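Local atomic coordinates of flavoprotein (PDB entry 5V8S), a protein that probably works as an electron-transfer oxidoreductase, pairing a non-haem diiron site in a metallo-beta-lactamase-like domain with a flavodoxin-like domain expected to bind FMN. Residues V95-P100 against W164-V169; A121-K126 against V138-D143; P160-P165 against T212-Y217; S178-G183 against P238-I243. The protein carries 1 engineered substitution. One frame throughout, in Å; residues are numbered along the deposited sequence.

Contact 1: residues V95-P100 against W164-V169; sequences VNHTEP and WPDTMV. With FEO (mu-oxo-diiron), chain C.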
# COMPACT_ATOMS: atom_id res chain seq x y z
N VAL A 95 -31.75 -10.55 9.51
CA VAL A 95 -30.55 -10.04 8.85
C VAL A 95 -30.26 -8.68 9.47
O VAL A 95 -30.84 -7.66 9.10
CB VAL A 95 -30.75 -9.95 7.34
CG1 VAL A 95 -29.49 -9.42 6.67
CG2 VAL A 95 -31.10 -11.33 6.79
N ASN A 96 -29.32 -8.65 10.44
CA ASN A 96 -28.97 -7.40 11.09
C ASN A 96 -28.16 -6.48 10.17
O ASN A 96 -28.14 -5.27 10.39
CB ASN A 96 -28.12 -7.71 12.33
CG ASN A 96 -28.94 -8.30 13.47
OD1 ASN A 96 -29.95 -7.72 13.89
ND2 ASN A 96 -28.50 -9.46 14.00
N HIS A 97 -27.50 -7.04 9.15
CA HIS A 97 -26.56 -6.34 8.29
C HIS A 97 -26.34 -7.25 7.10
O HIS A 97 -26.22 -8.47 7.26
CB HIS A 97 -25.26 -6.13 9.10
CG HIS A 97 -24.08 -5.54 8.38
ND1 HIS A 97 -24.11 -4.39 7.61
CD2 HIS A 97 -22.78 -5.91 8.43
CE1 HIS A 97 -22.88 -4.12 7.18
NE2 HIS A 97 -22.06 -5.02 7.68
N THR A 98 -26.33 -6.67 5.90
CA THR A 98 -26.40 -7.45 4.68
C THR A 98 -25.05 -7.69 4.01
O THR A 98 -25.01 -8.29 2.94
CB THR A 98 -27.31 -6.76 3.66
OG1 THR A 98 -26.73 -5.50 3.28
CG2 THR A 98 -28.70 -6.54 4.25
N GLU A 99 -23.95 -7.21 4.59
CA GLU A 99 -22.67 -7.36 3.91
C GLU A 99 -22.38 -8.84 3.70
O GLU A 99 -22.70 -9.67 4.57
CB GLU A 99 -21.55 -6.72 4.74
CG GLU A 99 -20.21 -6.68 4.05
CD GLU A 99 -19.18 -5.90 4.81
OE1 GLU A 99 -19.51 -5.19 5.76
OE2 GLU A 99 -17.98 -5.98 4.43
N PRO A 100 -21.79 -9.24 2.57
CA PRO A 100 -21.70 -10.68 2.27
C PRO A 100 -20.83 -11.51 3.18
O PRO A 100 -20.89 -12.74 3.07
CB PRO A 100 -21.21 -10.71 0.83
CG PRO A 100 -21.76 -9.46 0.24
CD PRO A 100 -21.66 -8.44 1.33
N TRP A 164 -22.66 0.41 8.02
CA TRP A 164 -23.47 0.67 6.83
C TRP A 164 -24.81 1.24 7.25
O TRP A 164 -25.22 1.09 8.40
CB TRP A 164 -23.74 -0.64 6.07
CG TRP A 164 -22.64 -1.12 5.14
CD1 TRP A 164 -21.37 -0.60 4.99
CD2 TRP A 164 -22.74 -2.21 4.23
NE1 TRP A 164 -20.69 -1.31 4.03
CE2 TRP A 164 -21.52 -2.29 3.53
CE3 TRP A 164 -23.75 -3.10 3.90
CZ2 TRP A 164 -21.28 -3.25 2.56
CZ3 TRP A 164 -23.51 -4.06 2.93
CH2 TRP A 164 -22.29 -4.13 2.28
N PRO A 165 -25.56 1.86 6.32
CA PRO A 165 -26.87 2.42 6.68
C PRO A 165 -27.90 1.37 7.05
O PRO A 165 -28.97 1.73 7.57
CB PRO A 165 -27.29 3.19 5.42
CG PRO A 165 -26.48 2.58 4.32
CD PRO A 165 -25.18 2.21 4.93
N ASP A 166 -27.62 0.09 6.79
CA ASP A 166 -28.59 -0.96 7.08
C ASP A 166 -28.47 -1.55 8.48
O ASP A 166 -29.30 -2.38 8.85
CB ASP A 166 -28.48 -2.11 6.06
CG ASP A 166 -27.18 -2.91 6.18
OD1 ASP A 166 -26.24 -2.46 6.88
OD2 ASP A 166 -27.11 -4.00 5.57
N THR A 167 -27.48 -1.14 9.26
CA THR A 167 -27.15 -1.90 10.46
C THR A 167 -28.18 -1.71 11.56
O THR A 167 -28.63 -0.59 11.84
CB THR A 167 -25.73 -1.55 10.94
OG1 THR A 167 -25.59 -0.15 11.16
CG2 THR A 167 -24.77 -1.90 9.90
N MET A 168 -28.56 -2.82 12.18
CA MET A 168 -29.43 -2.83 13.34
C MET A 168 -28.94 -3.92 14.28
O MET A 168 -28.09 -4.74 13.93
CB MET A 168 -30.88 -3.10 12.93
CG MET A 168 -31.13 -4.48 12.38
SD MET A 168 -32.90 -4.75 12.13
CE MET A 168 -32.90 -6.50 11.77
N VAL A 169 -29.48 -3.92 15.49
CA VAL A 169 -29.21 -4.98 16.45
C VAL A 169 -30.54 -5.53 16.92
O VAL A 169 -31.56 -4.83 16.91
CB VAL A 169 -28.33 -4.49 17.63
CG1 VAL A 169 -26.97 -4.00 17.13
CG2 VAL A 169 -29.02 -3.39 18.38
FE1 FEO C . -19.86 -5.33 7.84
FE2 FEO C . -19.17 -8.35 9.28
O FEO C . -19.80 -7.21 7.93
O HOH W 1 -30.79 -5.03 8.18
O HOH W 2 -17.68 -5.62 8.06
O HOH W 3 -17.31 -7.04 9.37
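Asn96 and Met168 lie side by side in the backbone, with Met168 N donating to Asn96 O at 3.1 Å, and just before this bond residues 164-167 fold into a type I turn. That turn brings the carboxylate of Asp166 under the loop 95-100. There each oxygen has its own work. OD1 accepts from His97 ND1 at 3.0 Å through its syn lone pair; the N-H points almost straight at it (167°) and OD1 lies in the imidazole plane. OD2 takes two donors from opposite faces of its plane, Thr98 N and Thr98 OG1, both 2.8 Å from Asp166 OD2. The far nitrogen, His97 NE2, binds the iron FE1 at 2.2 Å, and Glu99 OE1 binds the same FE1. Trp164 packs against both ligands: the edge of His97 meets its face in an offset edge-to-face pair, planes 75° apart, while Glu99 CB sits over the six-membered ring in a CH-pi contact, 4.0 Å from its centroid. Glu99 OE2 is hydrogen-bonded to Tyr276 OH of the second subunit. The chemistry implies a second shell: gripped at both oxygens, Asp166 probably helps fix the rotation of the His97 ring with NE2 on FE1.

Contact 2: residues A121-K126 against V138-D143; sequences ASNFGK and VTVVKD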
# COMPACT_ATOMS: atom_id res chain seq x y z
N ALA A 121 -35.36 -7.38 8.21
CA ALA A 121 -34.21 -6.51 8.02
C ALA A 121 -34.65 -5.06 8.21
O ALA A 121 -35.84 -4.76 8.28
CB ALA A 121 -33.60 -6.70 6.63
N SER A 122 -33.69 -4.16 8.26
CA SER A 122 -34.00 -2.74 8.24
C SER A 122 -34.45 -2.31 6.84
O SER A 122 -34.39 -3.06 5.87
CB SER A 122 -32.77 -1.94 8.64
OG SER A 122 -31.79 -1.99 7.61
N ASN A 123 -34.90 -1.06 6.74
CA ASN A 123 -35.33 -0.54 5.45
C ASN A 123 -34.20 -0.60 4.42
O ASN A 123 -34.39 -1.08 3.29
CB ASN A 123 -35.83 0.90 5.60
CG ASN A 123 -36.50 1.40 4.36
OD1 ASN A 123 -37.61 1.00 4.03
ND2 ASN A 123 -35.81 2.27 3.64
N PHE A 124 -33.03 -0.11 4.78
CA PHE A 124 -31.92 -0.20 3.84
C PHE A 124 -31.49 -1.64 3.64
O PHE A 124 -31.06 -2.02 2.55
CB PHE A 124 -30.74 0.62 4.35
CG PHE A 124 -30.21 1.58 3.35
CD1 PHE A 124 -29.43 1.14 2.30
CD2 PHE A 124 -30.48 2.92 3.47
CE1 PHE A 124 -28.92 2.04 1.37
CE2 PHE A 124 -29.98 3.83 2.55
CZ PHE A 124 -29.20 3.38 1.50
N GLY A 125 -31.59 -2.47 4.67
CA GLY A 125 -31.27 -3.88 4.52
C GLY A 125 -32.12 -4.55 3.45
O GLY A 125 -31.61 -5.35 2.66
N LYS A 126 -33.42 -4.25 3.43
CA LYS A 126 -34.27 -4.80 2.37
C LYS A 126 -33.77 -4.38 0.99
O LYS A 126 -33.69 -5.20 0.08
CB LYS A 126 -35.72 -4.35 2.61
CG LYS A 126 -36.64 -4.71 1.47
CD LYS A 126 -38.09 -4.46 1.87
CE LYS A 126 -39.03 -4.95 0.80
NZ LYS A 126 -38.72 -4.28 -0.48
N VAL A 138 -39.16 -9.29 1.90
CA VAL A 138 -38.48 -8.97 3.14
C VAL A 138 -39.40 -8.10 4.00
O VAL A 138 -40.00 -7.14 3.52
CB VAL A 138 -37.14 -8.25 2.87
CG1 VAL A 138 -36.50 -7.79 4.18
CG2 VAL A 138 -36.20 -9.16 2.14
N THR A 139 -39.48 -8.44 5.29
CA THR A 139 -40.24 -7.68 6.27
C THR A 139 -39.33 -6.62 6.89
O THR A 139 -38.33 -6.95 7.54
CB THR A 139 -40.74 -8.65 7.33
OG1 THR A 139 -41.64 -9.58 6.72
CG2 THR A 139 -41.45 -7.91 8.46
N VAL A 140 -39.69 -5.34 6.72
CA VAL A 140 -38.92 -4.23 7.25
C VAL A 140 -39.37 -3.94 8.67
O VAL A 140 -40.57 -3.79 8.93
CB VAL A 140 -39.09 -2.98 6.37
CG1 VAL A 140 -38.51 -1.75 7.04
CG2 VAL A 140 -38.43 -3.21 5.03
N VAL A 141 -38.41 -3.82 9.59
CA VAL A 141 -38.66 -3.39 10.96
C VAL A 141 -38.13 -1.97 11.14
O VAL A 141 -37.08 -1.61 10.59
CB VAL A 141 -38.06 -4.34 12.00
CG1 VAL A 141 -38.85 -5.65 12.07
CG2 VAL A 141 -36.57 -4.60 11.73
N LYS A 142 -38.87 -1.18 11.91
CA LYS A 142 -38.50 0.19 12.24
C LYS A 142 -37.81 0.26 13.60
O LYS A 142 -37.82 -0.70 14.38
CB LYS A 142 -39.74 1.08 12.24
CG LYS A 142 -40.40 1.22 10.87
CD LYS A 142 -41.23 2.48 10.75
CE LYS A 142 -42.32 2.54 11.81
NZ LYS A 142 -43.37 3.54 11.44
N ASP A 143 -37.24 1.42 13.88
CA ASP A 143 -36.49 1.62 15.11
C ASP A 143 -37.40 1.40 16.32
O ASP A 143 -38.42 2.08 16.48
CB ASP A 143 -35.92 3.03 15.13
CG ASP A 143 -34.78 3.19 16.14
OD1 ASP A 143 -34.23 2.18 16.63
OD2 ASP A 143 -34.41 4.35 16.42
O HOH W 4 -35.63 0.31 9.20
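Ala121 and Val140 pair as a parallel beta bridge, their side chains on the same face of the sheet, and directly after it the chain of 121-126 turns into a helix while 138-143 runs on. Ala121 spans Val140 with two backbone bonds: its N donates to Thr139 O at 3.1 Å and its O accepts from Val141 N at 3.0 Å. Val140 CA adds a CA-H...O contact to the same Ala121 O. One step further the two chains have parted enough for a water to enter, accepting from Asn123 N and donating to Val141 O.

Ser122 is the N-cap of the helix. Its OG accepts from Gly125 N at 3.0 Å and is also hydrogen-bonded to Asp166 O, so one hydroxyl closes the helix start and ties it to a neighbouring turn. The first helical turn then lays Lys126 over the strand. With CG anti to the backbone N (chi1 173°) and the chain extended as far as CE, its methylenes slide past Val138 in the opposite direction, CG 3.8 Å from Val138 CB, and cross Val140 at about a right angle. Here the packing is tight, Lys126 CD being 3.4 Å from Val140 CG2. Val138 CG1 also touches Ala121 CB, while Val140 CG1 rests on the backbone at Asn123.

Strand 118-121, helix 123-133 and strand 138-140 make up a beta-alpha-beta crossover. This one finishes the mixed sheet at its outer strand, 138-140, within the metallo-beta-lactamase-like fold.

Contact 3: residues P160-P165 against T212-Y217; sequences PWLHWP and TVIGHY. With FEO (mu-oxo-diiron), chain C.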
# COMPACT_ATOMS: atom_id res chain seq x y z
N PRO A 160 -27.53 2.89 12.78
CA PRO A 160 -27.01 3.15 11.43
C PRO A 160 -25.53 3.53 11.43
O PRO A 160 -25.01 4.11 12.38
CB PRO A 160 -27.87 4.32 10.94
CG PRO A 160 -28.37 4.98 12.19
CD PRO A 160 -28.52 3.89 13.21
N TRP A 161 -24.86 3.16 10.34
CA TRP A 161 -23.48 3.54 10.08
C TRP A 161 -22.50 2.86 11.03
O TRP A 161 -21.39 3.37 11.25
CB TRP A 161 -23.31 5.06 10.03
CG TRP A 161 -24.10 5.64 8.90
CD1 TRP A 161 -25.25 6.39 8.98
CD2 TRP A 161 -23.82 5.49 7.50
NE1 TRP A 161 -25.69 6.72 7.71
CE2 TRP A 161 -24.84 6.18 6.79
CE3 TRP A 161 -22.82 4.85 6.78
CZ2 TRP A 161 -24.86 6.25 5.41
CZ3 TRP A 161 -22.83 4.92 5.39
CH2 TRP A 161 -23.85 5.61 4.72
N LEU A 162 -22.89 1.68 11.53
CA LEU A 162 -21.99 0.78 12.24
C LEU A 162 -21.83 -0.54 11.49
O LEU A 162 -22.02 -1.60 12.08
CB LEU A 162 -22.50 0.54 13.66
CG LEU A 162 -22.63 1.78 14.53
CD1 LEU A 162 -23.15 1.46 15.94
CD2 LEU A 162 -21.29 2.51 14.62
N HIS A 163 -21.42 -0.52 10.22
CA HIS A 163 -20.73 0.59 9.53
C HIS A 163 -21.44 0.93 8.22
O HIS A 163 -20.91 1.66 7.40
CB HIS A 163 -19.29 0.18 9.24
CG HIS A 163 -19.20 -1.12 8.52
ND1 HIS A 163 -18.98 -1.22 7.16
CD2 HIS A 163 -19.45 -2.38 8.95
CE1 HIS A 163 -19.02 -2.50 6.81
NE2 HIS A 163 -19.32 -3.21 7.88
N TRP A 164 -22.66 0.41 8.02
CA TRP A 164 -23.47 0.67 6.83
C TRP A 164 -24.81 1.24 7.25
O TRP A 164 -25.22 1.09 8.40
CB TRP A 164 -23.74 -0.64 6.07
CG TRP A 164 -22.64 -1.12 5.14
CD1 TRP A 164 -21.37 -0.60 4.99
CD2 TRP A 164 -22.74 -2.21 4.23
NE1 TRP A 164 -20.69 -1.31 4.03
CE2 TRP A 164 -21.52 -2.29 3.53
CE3 TRP A 164 -23.75 -3.10 3.90
CZ2 TRP A 164 -21.28 -3.25 2.56
CZ3 TRP A 164 -23.51 -4.06 2.93
CH2 TRP A 164 -22.29 -4.13 2.28
N PRO A 165 -25.56 1.86 6.32
CA PRO A 165 -26.87 2.42 6.68
C PRO A 165 -27.90 1.37 7.05
O PRO A 165 -28.97 1.73 7.57
CB PRO A 165 -27.29 3.19 5.42
CG PRO A 165 -26.48 2.58 4.32
CD PRO A 165 -25.18 2.21 4.93
N THR A 212 -10.35 -0.32 11.65
CA THR A 212 -10.33 -0.64 10.23
C THR A 212 -11.73 -0.69 9.62
O THR A 212 -11.91 -0.22 8.49
CB THR A 212 -9.57 -1.93 9.92
OG1 THR A 212 -10.14 -3.05 10.61
CG2 THR A 212 -8.08 -1.78 10.25
N VAL A 213 -12.71 -1.26 10.33
CA VAL A 213 -14.04 -1.47 9.76
C VAL A 213 -14.99 -0.32 10.07
O VAL A 213 -15.75 0.13 9.21
CB VAL A 213 -14.60 -2.83 10.23
CG1 VAL A 213 -16.02 -3.05 9.73
CG2 VAL A 213 -13.70 -3.95 9.76
N ILE A 214 -14.97 0.16 11.32
CA ILE A 214 -15.94 1.14 11.79
C ILE A 214 -15.34 2.54 11.97
O ILE A 214 -16.10 3.48 12.24
CB ILE A 214 -16.59 0.67 13.11
CG1 ILE A 214 -16.90 -0.83 13.04
CG2 ILE A 214 -17.86 1.46 13.40
CD1 ILE A 214 -17.48 -1.41 14.32
N GLY A 215 -14.03 2.70 11.84
CA GLY A 215 -13.40 3.92 12.34
C GLY A 215 -13.88 5.19 11.68
O GLY A 215 -13.88 6.25 12.31
N HIS A 216 -14.27 5.14 10.41
CA HIS A 216 -14.74 6.36 9.77
C HIS A 216 -15.98 6.90 10.46
O HIS A 216 -16.25 8.10 10.43
CB HIS A 216 -15.02 6.08 8.29
CG HIS A 216 -15.31 7.30 7.48
ND1 HIS A 216 -14.40 8.33 7.34
CD2 HIS A 216 -16.39 7.64 6.73
CE1 HIS A 216 -14.92 9.26 6.55
NE2 HIS A 216 -16.12 8.87 6.17
N TYR A 217 -16.74 6.01 11.10
CA TYR A 217 -18.03 6.33 11.71
C TYR A 217 -17.96 6.23 13.23
O TYR A 217 -18.96 5.91 13.89
CB TYR A 217 -19.11 5.41 11.16
CG TYR A 217 -19.15 5.37 9.65
CD1 TYR A 217 -19.68 6.42 8.93
CD2 TYR A 217 -18.65 4.28 8.94
CE1 TYR A 217 -19.71 6.40 7.53
CE2 TYR A 217 -18.66 4.25 7.56
CZ TYR A 217 -19.20 5.31 6.86
OH TYR A 217 -19.21 5.27 5.48
FE1 FEO C . -19.86 -5.33 7.84
FE2 FEO C . -19.17 -8.35 9.28
O FEO C . -19.80 -7.21 7.93
O HOH W 5 -19.83 2.80 4.64
O HOH W 2 -17.68 -5.62 8.06
O HOH W 3 -17.31 -7.04 9.37
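Val213 CG1 lies over one face of the His163 ring, and this belongs to the tight part of the contact: it is 3.6 Å from His163 CD2, in a CH-pi contact 21° off the ring normal. His163 CB meanwhile presses on Val213 O. The peptide bond before His163 is cis, and CG lies between the backbone N and the carbonyl carbon (chi1 53°); the ring then presents NE2 to the iron FE1 at 2.2 Å. Leu162 CD2 meets Ile214 CG2 beside it. Tight too is Trp161 O, buried 3.1 Å from Tyr217 CB with no hydrogen-bonding partner. The Trp161 and Tyr217 rings meet obliquely, planes 31° apart, with Trp161 CE3 3.6 Å from Tyr217 CE1.

The looser side is the partly exposed flank of these two rings. No direct hydrogen bond joins the segments; instead a water links His163 O to Tyr217 OH, 2.7 Å from that hydroxyl.

The contact seats the loop between strands 152-158 and 168-172 on the C-terminal end of helix 196-214. Helix 218-228 packs alongside, touching Leu162 and Ile214 through Ile221, and Trp363 of the second subunit sets its ring edge-to-face with Trp161.

Contact 4: residues S178-G183 against P238-I243; sequences SCDVGG and PGHGLI. With FEO (mu-oxo-diiron), chain C.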
# COMPACT_ATOMS: atom_id res chain seq x y z
N SER A 178 -25.77 -8.67 17.70
CA SER A 178 -25.31 -7.36 17.29
C SER A 178 -24.51 -7.35 16.00
O SER A 178 -24.09 -6.28 15.57
CB SER A 178 -24.47 -6.73 18.41
OG SER A 178 -23.43 -7.60 18.79
N CYS A 179 -24.26 -8.51 15.39
CA CYS A 179 -23.51 -8.62 14.14
C CYS A 179 -22.17 -7.88 14.22
O CYS A 179 -21.35 -8.23 15.06
CB CYS A 179 -24.36 -8.21 12.94
SG CYS A 179 -23.72 -8.93 11.41
N ASP A 180 -21.89 -6.87 13.38
CA ASP A 180 -20.57 -6.24 13.43
C ASP A 180 -20.33 -5.44 14.70
O ASP A 180 -19.17 -5.22 15.06
CB ASP A 180 -20.35 -5.26 12.28
CG ASP A 180 -20.14 -5.95 10.93
OD1 ASP A 180 -20.02 -7.19 10.89
OD2 ASP A 180 -20.11 -5.24 9.90
N VAL A 181 -21.39 -5.00 15.37
CA VAL A 181 -21.26 -4.20 16.58
C VAL A 181 -20.79 -5.13 17.70
O VAL A 181 -21.51 -6.03 18.12
CB VAL A 181 -22.58 -3.51 16.93
CG1 VAL A 181 -22.44 -2.72 18.22
CG2 VAL A 181 -23.03 -2.61 15.79
N GLY A 182 -19.57 -4.93 18.17
CA GLY A 182 -18.99 -5.80 19.17
C GLY A 182 -18.11 -6.89 18.62
O GLY A 182 -17.61 -7.72 19.39
N GLY A 183 -17.86 -6.89 17.31
CA GLY A 183 -16.98 -7.87 16.72
C GLY A 183 -15.51 -7.55 16.93
O GLY A 183 -15.14 -6.48 17.38
N PRO A 238 -22.00 -11.18 19.00
CA PRO A 238 -21.68 -10.52 17.73
C PRO A 238 -21.42 -11.48 16.59
O PRO A 238 -21.33 -12.69 16.78
CB PRO A 238 -20.40 -9.76 18.06
CG PRO A 238 -19.69 -10.72 19.00
CD PRO A 238 -20.80 -11.44 19.80
N GLY A 239 -21.22 -10.91 15.40
CA GLY A 239 -20.99 -11.68 14.20
C GLY A 239 -19.57 -12.12 13.96
O GLY A 239 -19.34 -12.94 13.07
N HIS A 240 -18.63 -11.57 14.72
CA HIS A 240 -17.22 -11.91 14.57
C HIS A 240 -16.59 -11.94 15.95
O HIS A 240 -16.80 -11.02 16.74
CB HIS A 240 -16.47 -10.84 13.75
CG HIS A 240 -17.10 -10.52 12.43
ND1 HIS A 240 -17.15 -11.42 11.39
CD2 HIS A 240 -17.71 -9.40 12.00
CE1 HIS A 240 -17.76 -10.86 10.36
NE2 HIS A 240 -18.10 -9.63 10.70
N GLY A 241 -15.78 -12.98 16.21
CA GLY A 241 -15.02 -13.05 17.45
C GLY A 241 -15.80 -13.66 18.61
O GLY A 241 -16.70 -14.48 18.44
N LEU A 242 -15.41 -13.24 19.81
CA LEU A 242 -15.94 -13.81 21.04
C LEU A 242 -17.37 -13.37 21.30
O LEU A 242 -17.79 -12.26 20.97
CB LEU A 242 -15.08 -13.34 22.21
CG LEU A 242 -13.71 -13.98 22.43
CD1 LEU A 242 -13.22 -13.55 23.80
CD2 LEU A 242 -13.74 -15.51 22.31
N ILE A 243 -18.11 -14.26 21.98
CA ILE A 243 -19.40 -13.96 22.59
C ILE A 243 -19.14 -13.50 24.02
O ILE A 243 -18.23 -14.02 24.68
CB ILE A 243 -20.27 -15.23 22.58
CG1 ILE A 243 -20.60 -15.60 21.14
CG2 ILE A 243 -21.53 -15.07 23.43
CD1 ILE A 243 -20.95 -17.05 20.99
FE1 FEO C . -19.86 -5.33 7.84
FE2 FEO C . -19.17 -8.35 9.28
O FEO C . -19.80 -7.21 7.93
O HOH W 6 -16.38 -9.86 20.44
O HOH W 2 -17.68 -5.62 8.06
O HOH W 3 -17.31 -7.04 9.37
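Gly239 N donates to Cys179 O at 2.7 Å, nearly straight at the hydrogen (173°) although the donor stands above the carbonyl plane. It is the single direct hydrogen bond between the segments, and it comes where the backbones are closest: Cys179 CA and Gly239 CA are 4.0 Å apart. Next to it Pro238 CB leans on the same Cys179 O. Ser178 OG touches Pro238 as well and donates to Val181 O at 2.6 Å, bracing the first of two successive turns, a type II' from Ser178 to Val181 and a type II from Asp180 to Gly183.

Glycines line this close approach. Gly239, with no side chain, lies against Cys179, and Gly183 lies against the backbone of His240, its CA 3.2 Å from His240 O in a CA-H...O contact. Further out a water donates to both Gly182 O and Leu242 O.

The turns throw Asp180 toward the metals, where its carboxylate spans the pair: Asp180 OD2 is 2.1 Å from the iron FE1, and OD1 binds the second iron, FE2. His240 NE2 also binds FE2, at 2.2 Å. Asp180 OD1 and His240 NE2 are therefore close as fellow ligands, not as a hydrogen-bonded pair. On the far side of the imidazole ND1 is hydrogen-bonded to Ser51 O, which probably helps hold the ring's rotation, together with the bond from NE2 to the metal. Asp101 and the engineered Asp102 complete the protein ligands of FE2.

Chemically, then, the contact builds a bridged site: the Asp180 carboxylate and the oxo atom both bridge the two irons, and a backbone bond keeps the loop of His240 registered against it.

From the N terminus, the loop after strand 92-94 opens contact 1. Before it closes, the short loop of contact 2 opens at 121-126 and shuts at 138-143, wholly inside the first. Contact 3 starts at 160-165, and contact 1 closes on 164-169, so the two share Trp164 and Pro165. Contact 4 opens at 178-183; contact 3 then closes at 212-217 and contact 4 at 238-243, the last two crossing. Contact 2 ties edge strand 138-140 to strand 118-121 and the start of helix 123-133, and Ser122 links it to the turn of contact 1. Contacts 1, 3 and 4 bring loops from both mixed sheets, with helix 196-214 behind, around the diiron centre.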